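Local coordinates for beta-galactosidase (Marinomonas sp. ef1, PDB 6Y2K) that hydrolyses terminal beta-galactosidic bonds as a cold-active, thermally stable GH42 glycoside hydrolase that works as a hexamer, at the interface of chains A and B. Numbering follows the deposited sequence. Chains: chain A/B, beta-galactosidase.

Contact 1: the interface of chains A and B. Residues chain A 358-360, 363; chain B 178-179, 504-506.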
loop_
_atom_site.group_PDB
_atom_site.type_symbol
_atom_site.label_atom_id
_atom_site.label_comp_id
_atom_site.label_asym_id
_atom_site.label_seq_id
_atom_site.Cartn_x
_atom_site.Cartn_y
_atom_site.Cartn_z
ATOM N N PRO A 358 -11.172 -43.789 14.188
ATOM C CA PRO A 358 -9.876 -43.500 14.810
ATOM C C PRO A 358 -8.660 -43.973 13.991
ATOM O O PRO A 358 -7.521 -43.734 14.412
ATOM C CB PRO A 358 -9.963 -44.264 16.131
ATOM C CG PRO A 358 -10.748 -45.470 15.778
ATOM C CD PRO A 358 -11.776 -45.008 14.763
ATOM N N PHE A 359 -8.897 -44.612 12.844
ATOM C CA PHE A 359 -7.837 -45.169 11.991
ATOM C C PHE A 359 -8.010 -44.729 10.535
ATOM O O PHE A 359 -9.075 -44.245 10.142
ATOM C CB PHE A 359 -7.821 -46.715 12.065
ATOM C CG PHE A 359 -9.175 -47.348 11.882
ATOM C CD1 PHE A 359 -9.737 -47.483 10.618
ATOM C CD2 PHE A 359 -9.910 -47.767 12.990
ATOM C CE1 PHE A 359 -10.993 -48.037 10.454
ATOM C CE2 PHE A 359 -11.164 -48.333 12.830
ATOM C CZ PHE A 359 -11.706 -48.462 11.558
ATOM N N GLY A 360 -6.950 -44.923 9.750
ATOM C CA GLY A 360 -6.978 -44.692 8.300
ATOM C C GLY A 360 -6.810 -43.245 7.872
ATOM O O GLY A 360 -6.607 -42.347 8.712
ATOM N N GLN A 363 -9.050 -40.350 9.510
ATOM C CA GLN A 363 -9.207 -40.308 10.967
ATOM C C GLN A 363 -9.489 -38.888 11.535
ATOM O O GLN A 363 -10.078 -38.769 12.612
ATOM C CB GLN A 363 -8.029 -40.996 11.688
ATOM C CG GLN A 363 -6.678 -40.297 11.584
ATOM C CD GLN A 363 -5.528 -41.167 12.067
ATOM O OE1 GLN A 363 -4.898 -40.867 13.086
ATOM N NE2 GLN A 363 -5.252 -42.262 11.341
ATOM N N TRP B 178 -2.992 -51.078 11.392
ATOM C CA TRP B 178 -3.146 -50.067 10.325
ATOM C C TRP B 178 -4.612 -49.649 10.071
ATOM O O TRP B 178 -4.862 -48.658 9.372
ATOM C CB TRP B 178 -2.568 -50.599 9.001
ATOM C CG TRP B 178 -1.077 -50.712 8.915
ATOM C CD1 TRP B 178 -0.178 -50.727 9.949
ATOM C CD2 TRP B 178 -0.308 -50.866 7.717
ATOM N NE1 TRP B 178 1.104 -50.850 9.459
ATOM C CE2 TRP B 178 1.050 -50.947 8.094
ATOM C CE3 TRP B 178 -0.634 -50.920 6.355
ATOM C CZ2 TRP B 178 2.081 -51.088 7.157
ATOM C CZ3 TRP B 178 0.396 -51.071 5.423
ATOM C CH2 TRP B 178 1.732 -51.157 5.829
ATOM N N GLY B 179 -5.578 -50.413 10.591
ATOM C CA GLY B 179 -6.994 -50.176 10.296
ATOM C C GLY B 179 -7.369 -50.442 8.840
ATOM O O GLY B 179 -8.176 -49.710 8.253
ATOM N N TYR B 504 -0.502 -45.064 14.477
ATOM C CA TYR B 504 -1.207 -43.982 13.794
ATOM C C TYR B 504 -2.736 -44.103 13.930
ATOM O O TYR B 504 -3.465 -44.104 12.943
ATOM C CB TYR B 504 -0.754 -43.864 12.322
ATOM C CG TYR B 504 -0.584 -42.434 11.838
ATOM C CD1 TYR B 504 -1.615 -41.501 11.953
ATOM C CD2 TYR B 504 0.616 -42.016 11.249
ATOM C CE1 TYR B 504 -1.456 -40.194 11.510
ATOM C CE2 TYR B 504 0.784 -40.712 10.809
ATOM C CZ TYR B 504 -0.255 -39.801 10.936
ATOM O OH TYR B 504 -0.083 -38.506 10.510
ATOM N N GLN B 505 -3.206 -44.208 15.172
ATOM C CA GLN B 505 -4.635 -44.117 15.463
ATOM C C GLN B 505 -4.880 -43.094 16.559
ATOM O O GLN B 505 -3.966 -42.757 17.311
ATOM C CB GLN B 505 -5.217 -45.471 15.892
ATOM C CG GLN B 505 -5.085 -46.579 14.852
ATOM C CD GLN B 505 -5.923 -47.811 15.172
ATOM O OE1 GLN B 505 -6.906 -47.734 15.915
ATOM N NE2 GLN B 505 -5.547 -48.954 14.588
ATOM N N ILE B 506 -6.122 -42.625 16.663
ATOM C CA ILE B 506 -6.507 -41.703 17.734
ATOM C C ILE B 506 -6.660 -42.521 19.022
ATOM O O ILE B 506 -7.318 -43.555 18.991
ATOM C CB ILE B 506 -7.820 -40.965 17.401
ATOM C CG1 ILE B 506 -7.623 -40.104 16.138
ATOM C CG2 ILE B 506 -8.277 -40.131 18.591
ATOM C CD1 ILE B 506 -8.879 -39.450 15.612
HETATM O O HOH W 1 -4.558 -45.823 10.911
#
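In this GH42 beta-galactosidase the loop A:Pro358 to A:Gln363, which follows strand 348-352 of the catalytic domain, a TIM-type barrel in this family, meets two pieces of chain B: the loop B:Tyr504 to B:Ile506 and the end of helix 171-178. It illustrates how main-chain carbonyls can serve as the acceptors of an interface, met by both backbone and side-chain donors. The carbonyl oxygen of A:Pro358 accepts the backbone N-H of B:Ile506 (O to N, 2.9 Å). The next loop residue, A:Phe359, lays its CB against the amide carbon CD of B:Gln505 at 3.8 Å. These two side chains run alongside each other in the same direction, with ring and amide planes turned 69° apart. On A:Phe359, ring atom CD1 also meets the backbone of B:Gly179, 3.6 Å from its O.

The carboxamide of A:Gln363 spans both chains. CG sits between the backbone N and the carbonyl carbon (chi1 68°), and the chain then extends, carrying NE2 to the carbonyl oxygen of B:Tyr504 at 3.0 Å. That donor stands above the carbonyl plane. NE2 also reaches back to the O of A:Gly360 in its own chain, again at 3.0 Å, and because both acceptors lie near the amide plane the pair should hold its rotation. OE1 approaches the edge of the B:Tyr504 ring in plane, 3.5 Å from CD1, with amide and ring nearly perpendicular at 82°. With an alanine here, the B:Tyr504 carbonyl would probably lose its direct bond to chain A and the A:Gly360 carbonyl its brace. A water whose oxygen lies 2.8 Å from N of A:Gly360 bridges to the carbonyl oxygens of B:Trp178 and B:Tyr504.

Contact 2: the interface of chains A and B. Residues chain A 360-361; chain B 182-183, 185, 202, 204-205.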
loop_
_atom_site.group_PDB
_atom_site.type_symbol
_atom_site.label_atom_id
_atom_site.label_comp_id
_atom_site.label_asym_id
_atom_site.label_seq_id
_atom_site.Cartn_x
_atom_site.Cartn_y
_atom_site.Cartn_z
ATOM N N GLY A 360 -6.950 -44.923 9.750
ATOM C CA GLY A 360 -6.978 -44.692 8.300
ATOM C C GLY A 360 -6.810 -43.245 7.872
ATOM O O GLY A 360 -6.607 -42.347 8.712
ATOM N N GLN A 361 -6.915 -43.028 6.557
ATOM C CA GLN A 361 -6.650 -41.732 5.905
ATOM C C GLN A 361 -7.535 -40.590 6.431
ATOM O O GLN A 361 -7.107 -39.431 6.486
ATOM C CB GLN A 361 -6.851 -41.849 4.374
ATOM C CG GLN A 361 -5.764 -42.584 3.597
ATOM C CD GLN A 361 -5.926 -44.109 3.524
ATOM O OE1 GLN A 361 -6.489 -44.739 4.430
ATOM N NE2 GLN A 361 -5.415 -44.707 2.442
ATOM N N PHE B 182 -10.600 -50.143 6.487
ATOM C CA PHE B 182 -10.856 -48.895 5.774
ATOM C C PHE B 182 -10.451 -49.004 4.297
ATOM O O PHE B 182 -9.351 -49.470 3.972
ATOM C CB PHE B 182 -10.098 -47.748 6.469
ATOM C CG PHE B 182 -10.445 -46.382 5.957
ATOM C CD1 PHE B 182 -11.647 -45.779 6.309
ATOM C CD2 PHE B 182 -9.563 -45.689 5.128
ATOM C CE1 PHE B 182 -11.980 -44.520 5.834
ATOM C CE2 PHE B 182 -9.879 -44.419 4.663
ATOM C CZ PHE B 182 -11.088 -43.831 5.017
ATOM N N TRP B 183 -11.364 -48.605 3.412
ATOM C CA TRP B 183 -11.177 -48.699 1.962
ATOM C C TRP B 183 -10.709 -50.078 1.463
ATOM O O TRP B 183 -9.988 -50.177 0.471
ATOM C CB TRP B 183 -10.223 -47.589 1.461
ATOM C CG TRP B 183 -10.737 -46.183 1.615
ATOM C CD1 TRP B 183 -12.006 -45.794 1.947
ATOM C CD2 TRP B 183 -9.998 -44.971 1.384
ATOM N NE1 TRP B 183 -12.092 -44.420 1.966
ATOM C CE2 TRP B 183 -10.878 -43.891 1.623
ATOM C CE3 TRP B 183 -8.673 -44.696 1.026
ATOM C CZ2 TRP B 183 -10.478 -42.564 1.521
ATOM C CZ3 TRP B 183 -8.277 -43.374 0.911
ATOM C CH2 TRP B 183 -9.177 -42.324 1.160
ATOM N N MET B 185 -8.436 -52.171 2.386
ATOM C CA MET B 185 -6.976 -52.248 2.239
ATOM C C MET B 185 -6.373 -53.586 2.732
ATOM O O MET B 185 -5.177 -53.831 2.525
ATOM C CB MET B 185 -6.303 -51.068 2.956
ATOM C CG MET B 185 -6.433 -49.726 2.227
ATOM S SD MET B 185 -5.536 -48.349 2.997
ATOM C CE MET B 185 -6.465 -48.106 4.511
ATOM N N GLU B 202 -4.117 -40.563 -1.474
ATOM C CA GLU B 202 -3.429 -40.716 -0.172
ATOM C C GLU B 202 -3.356 -42.164 0.350
ATOM O O GLU B 202 -4.390 -42.814 0.536
ATOM C CB GLU B 202 -4.088 -39.838 0.895
ATOM C CG GLU B 202 -3.271 -39.729 2.178
ATOM C CD GLU B 202 -3.945 -38.932 3.281
ATOM O OE1 GLU B 202 -5.164 -38.630 3.179
ATOM O OE2 GLU B 202 -3.237 -38.631 4.271
ATOM N N ASN B 204 -2.408 -45.036 3.355
ATOM C CA ASN B 204 -2.738 -45.110 4.781
ATOM C C ASN B 204 -1.600 -44.439 5.557
ATOM O O ASN B 204 -0.438 -44.761 5.313
ATOM C CB ASN B 204 -2.885 -46.578 5.206
ATOM C CG ASN B 204 -3.428 -46.755 6.623
ATOM O OD1 ASN B 204 -3.380 -45.841 7.452
ATOM N ND2 ASN B 204 -3.927 -47.959 6.910
ATOM N N PRO B 205 -1.917 -43.492 6.471
ATOM C CA PRO B 205 -0.819 -42.917 7.256
ATOM C C PRO B 205 0.001 -43.937 8.072
ATOM O O PRO B 205 1.187 -43.693 8.313
ATOM C CB PRO B 205 -1.523 -41.899 8.169
ATOM C CG PRO B 205 -2.974 -42.281 8.147
ATOM C CD PRO B 205 -3.197 -42.815 6.764
#
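A:Gln361 is inserted between two walls of chain B, B:Phe182 and B:Trp183 on one side and B:Glu202, B:Asn204 and B:Pro205 on the other, with B:Met185 facing its tip, a worked example of a polar side chain serving as the plug of an interface pocket. At its root, CA packs on CD of B:Pro205. CB comes next, 4.0 Å from CE2 of B:Phe182 and near the carboxylate oxygen OE1 of B:Glu202. CG then passes the carbonyl oxygen of B:Glu202 and the six-membered part of the B:Trp183 indole. The chain bends here (chi2 86°), which turns the amide in between the walls instead of letting it run straight on.

The amide carbon CD is flanked from both sides, 3.6 Å from CA of B:Asn204 and equally far from CZ3 of B:Trp183. Amide and indole planes are inclined by 47°, so the contact is neither a flat stack nor a perpendicular one. At the tip the two amide atoms divide their work. NE2 of A:Gln361 donates to the carbonyl oxygen O of B:Glu202 at 2.9 Å, a nearly straight bond (167° at H) whose acceptor lies in the amide plane; this should help hold the group against flipping. A weak second interaction runs from NE2 of A:Gln361 to SD of B:Met185 at 3.7 Å. OE1 of A:Gln361 faces carbon instead, lying 3.3 Å from CD2 of B:Phe182 and close to the methyl CE of B:Met185.

The aromatic wall is probably steadied by its own packing: CE2 of B:Phe182 lies over the centre of the B:Trp183 ring system, and the B:Met185 methyl, at the tip, sits in plane at the edge of the phenyl ring. In the fold, the pocket is formed by the 3-10 helix 182-184 with the residue just after it, and by the segment leading into, and the first residue of, helix 205-233, and the plug comes from a chain A loop after strand 348-352.

Contact 1 and contact 2 are adjoining parts of one subunit boundary, with the centres of their C-alpha atoms about 8 Å apart. They share A:Gly360, and the chain A residues of both belong to one short loop. That loop therefore engages separate stretches of chain B, the 504-506 loop in contact 1 and the run into helix 205-233 in contact 2, while the region from the end of helix 171-178 to 3-10 helix 182-184 contributes to both. A shift of the loop would probably disturb both contacts together. Such coupling suits an enzyme whose cold activity and thermal stability depend on its hexameric arrangement.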